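Local coordinates for 5' nucleotidase family protein (Staphylococcus aureus subsp. aureus, PDB 4Q7F) that belongs to the 5'-nucleotidase family, pairing a two-metal calcineurin-like phosphoesterase domain with the family's C-terminal domain, at residues T362-D366 with Q430-Y434. Sequence-based numbering, arbitrary orientation.
Sequences TALFD and QHFNY. With 3D1 ((2R,3S,5R)-5-(6-amino-9H-purin-9-yl)-tetrahydro-2-(hydroxymethyl)furan-3-ol), chain D.
Two waters, not direct hydrogen bonds, provide the polar links between 362-366 and 430-434. Water 1 accepts from L364 N (2.6 Å) and lies 2.9 Å from both H431 O and Y434 O, with more acceptors in reach than protons; water 2 accepts from H431 N (2.8 Å) and donates to D366 OD2 (2.6 Å). Segment 362-366 is extended through F365 and bends at D366 (phi/psi -55/-34), whereas 431-433 form a 3-10 turn, with N433 N hydrogen-bonded to Q430 O (3.0 Å) and Y434 N to H431 O (3.1 Å). A363 CA makes a CA-H...O contact with Y434 O (3.2 Å). In the sheet of the 5'-nucleotidase family's C-terminal domain, strand 359-363 here runs out into one pocket loop and another leads into its antiparallel neighbour 435-438. The CA atoms of F365 and F432 lie 5.3 Å apart, F365 CD1 3.9 Å from F432 CB. F365 (chi1 m) brings CZ 3.9 Å from N6 of 3D1; one face of the F432 ring (chi1 p) receives the C8 edge of the purine, almost perpendicular to it, F432 CD1 3.6 Å from 3D1 C8. D366 OD1 lies 3.3 Å from H431 CD2, while H431 ND1 is hydrogen-bonded to Y410 OH.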
loop_
_atom_site.group_PDB
_atom_site.type_symbol
_atom_site.label_atom_id
_atom_site.label_comp_id
_atom_site.label_asym_id
_atom_site.label_seq_id
_atom_site.Cartn_x
_atom_site.Cartn_y
_atom_site.Cartn_z
ATOM N N THR A 362 -16.761 6.268 2.757
ATOM C CA THR A 362 -15.818 5.274 2.210
ATOM C C THR A 362 -15.190 5.793 0.936
ATOM O O THR A 362 -15.778 6.607 0.211
ATOM C CB THR A 362 -16.458 3.916 1.943
ATOM O OG1 THR A 362 -15.434 2.965 1.584
ATOM C CG2 THR A 362 -17.511 4.014 0.860
ATOM N N ALA A 363 -13.969 5.345 0.684
ATOM C CA ALA A 363 -13.282 5.687 -0.538
ATOM C C ALA A 363 -13.762 4.689 -1.577
ATOM O O ALA A 363 -14.375 3.674 -1.225
ATOM C CB ALA A 363 -11.777 5.579 -0.353
ATOM N N LEU A 364 -13.586 5.025 -2.851
ATOM C CA LEU A 364 -13.834 4.070 -3.922
ATOM C C LEU A 364 -12.420 3.568 -4.265
ATOM O O LEU A 364 -11.574 4.324 -4.784
ATOM C CB LEU A 364 -14.480 4.717 -5.137
ATOM C CG LEU A 364 -14.764 3.736 -6.279
ATOM C CD1 LEU A 364 -15.847 2.745 -5.880
ATOM C CD2 LEU A 364 -15.161 4.501 -7.523
ATOM N N PHE A 365 -12.146 2.317 -3.947
ATOM C CA PHE A 365 -10.807 1.759 -4.199
ATOM C C PHE A 365 -10.521 1.482 -5.704
ATOM O O PHE A 365 -11.430 1.310 -6.512
ATOM C CB PHE A 365 -10.543 0.561 -3.272
ATOM C CG PHE A 365 -10.634 0.916 -1.803
ATOM C CD1 PHE A 365 -9.672 1.733 -1.211
ATOM C CD2 PHE A 365 -11.677 0.445 -1.012
ATOM C CE1 PHE A 365 -9.747 2.070 0.135
ATOM C CE2 PHE A 365 -11.760 0.790 0.340
ATOM C CZ PHE A 365 -10.796 1.602 0.912
ATOM N N ASP A 366 -9.247 1.462 -6.069
ATOM C CA ASP A 366 -8.862 1.318 -7.484
ATOM C C ASP A 366 -9.426 0.110 -8.208
ATOM O O ASP A 366 -9.751 0.188 -9.379
ATOM C CB ASP A 366 -7.346 1.418 -7.624
ATOM C CG ASP A 366 -6.854 2.835 -7.378
ATOM O OD1 ASP A 366 -7.445 3.773 -7.968
ATOM O OD2 ASP A 366 -5.900 3.016 -6.601
ATOM N N GLN A 430 -3.633 8.564 -5.938
ATOM C CA GLN A 430 -4.109 8.417 -4.565
ATOM C C GLN A 430 -5.631 8.595 -4.531
ATOM O O GLN A 430 -6.156 9.368 -3.706
ATOM C CB GLN A 430 -3.455 9.475 -3.674
ATOM C CG GLN A 430 -1.956 9.324 -3.519
ATOM C CD GLN A 430 -1.333 10.457 -2.713
ATOM O OE1 GLN A 430 -1.786 11.611 -2.757
ATOM N NE2 GLN A 430 -0.282 10.136 -1.983
ATOM N N HIS A 431 -6.336 7.890 -5.419
ATOM C CA HIS A 431 -7.797 8.000 -5.499
ATOM C C HIS A 431 -8.456 7.495 -4.225
ATOM O O HIS A 431 -9.569 7.909 -3.881
ATOM C CB HIS A 431 -8.368 7.226 -6.691
ATOM C CG HIS A 431 -7.754 7.585 -8.004
ATOM N ND1 HIS A 431 -8.088 8.730 -8.697
ATOM C CD2 HIS A 431 -6.834 6.941 -8.763
ATOM C CE1 HIS A 431 -7.392 8.781 -9.817
ATOM N NE2 HIS A 431 -6.624 7.707 -9.879
ATOM N N PHE A 432 -7.772 6.580 -3.556
ATOM C CA PHE A 432 -8.248 6.020 -2.311
ATOM C C PHE A 432 -8.284 7.047 -1.160
ATOM O O PHE A 432 -8.727 6.727 -0.067
ATOM C CB PHE A 432 -7.418 4.797 -1.918
ATOM C CG PHE A 432 -5.923 5.008 -1.982
ATOM C CD1 PHE A 432 -5.276 5.843 -1.084
ATOM C CD2 PHE A 432 -5.151 4.309 -2.916
ATOM C CE1 PHE A 432 -3.903 6.026 -1.135
ATOM C CE2 PHE A 432 -3.769 4.475 -2.963
ATOM C CZ PHE A 432 -3.142 5.334 -2.064
ATOM N N ASN A 433 -7.816 8.265 -1.421
ATOM C CA ASN A 433 -7.855 9.333 -0.438
ATOM C C ASN A 433 -9.033 10.265 -0.651
ATOM O O ASN A 433 -9.088 11.301 -0.029
ATOM C CB ASN A 433 -6.541 10.113 -0.368
ATOM C CG ASN A 433 -5.462 9.358 0.379
ATOM O OD1 ASN A 433 -5.739 8.386 1.090
ATOM N ND2 ASN A 433 -4.226 9.797 0.226
ATOM N N TYR A 434 -9.941 9.898 -1.558
ATOM C CA TYR A 434 -11.177 10.633 -1.771
ATOM C C TYR A 434 -12.326 9.861 -1.150
ATOM O O TYR A 434 -12.529 8.695 -1.463
ATOM C CB TYR A 434 -11.468 10.821 -3.258
ATOM C CG TYR A 434 -12.837 11.459 -3.512
ATOM C CD1 TYR A 434 -13.082 12.775 -3.177
ATOM C CD2 TYR A 434 -13.857 10.737 -4.115
ATOM C CE1 TYR A 434 -14.318 13.341 -3.404
ATOM C CE2 TYR A 434 -15.088 11.297 -4.370
ATOM C CZ TYR A 434 -15.321 12.597 -4.008
ATOM O OH TYR A 434 -16.553 13.139 -4.305
HETATM O "O5'" 3D1 D . 0.633 5.637 2.023
HETATM C "C5'" 3D1 D . -0.581 4.947 2.305
HETATM C "C4'" 3D1 D . -0.360 3.444 2.283
HETATM O "O4'" 3D1 D . -1.529 2.855 2.832
HETATM C "C1'" 3D1 D . -2.270 2.128 1.848
HETATM N N9 3D1 D . -3.722 2.412 2.020
HETATM C C4 3D1 D . -4.467 1.735 2.882
HETATM N N3 3D1 D . -4.210 0.729 3.748
HETATM C C2 3D1 D . -5.192 0.226 4.520
HETATM N N1 3D1 D . -6.469 0.695 4.487
HETATM C C6 3D1 D . -6.855 1.699 3.667
HETATM N N6 3D1 D . -8.143 2.140 3.669
HETATM C C5 3D1 D . -5.823 2.304 2.798
HETATM N N7 3D1 D . -5.770 3.280 1.867
HETATM C C8 3D1 D . -4.494 3.349 1.408
HETATM C "C2'" 3D1 D . -1.663 2.482 0.498
HETATM C "C3'" 3D1 D . -0.238 2.812 0.902
HETATM O "O3'" 3D1 D . 0.510 1.581 0.986
HETATM O O HOH W 1 -12.313 7.104 -3.877
HETATM O O HOH W 2 -5.121 5.480 -6.319
#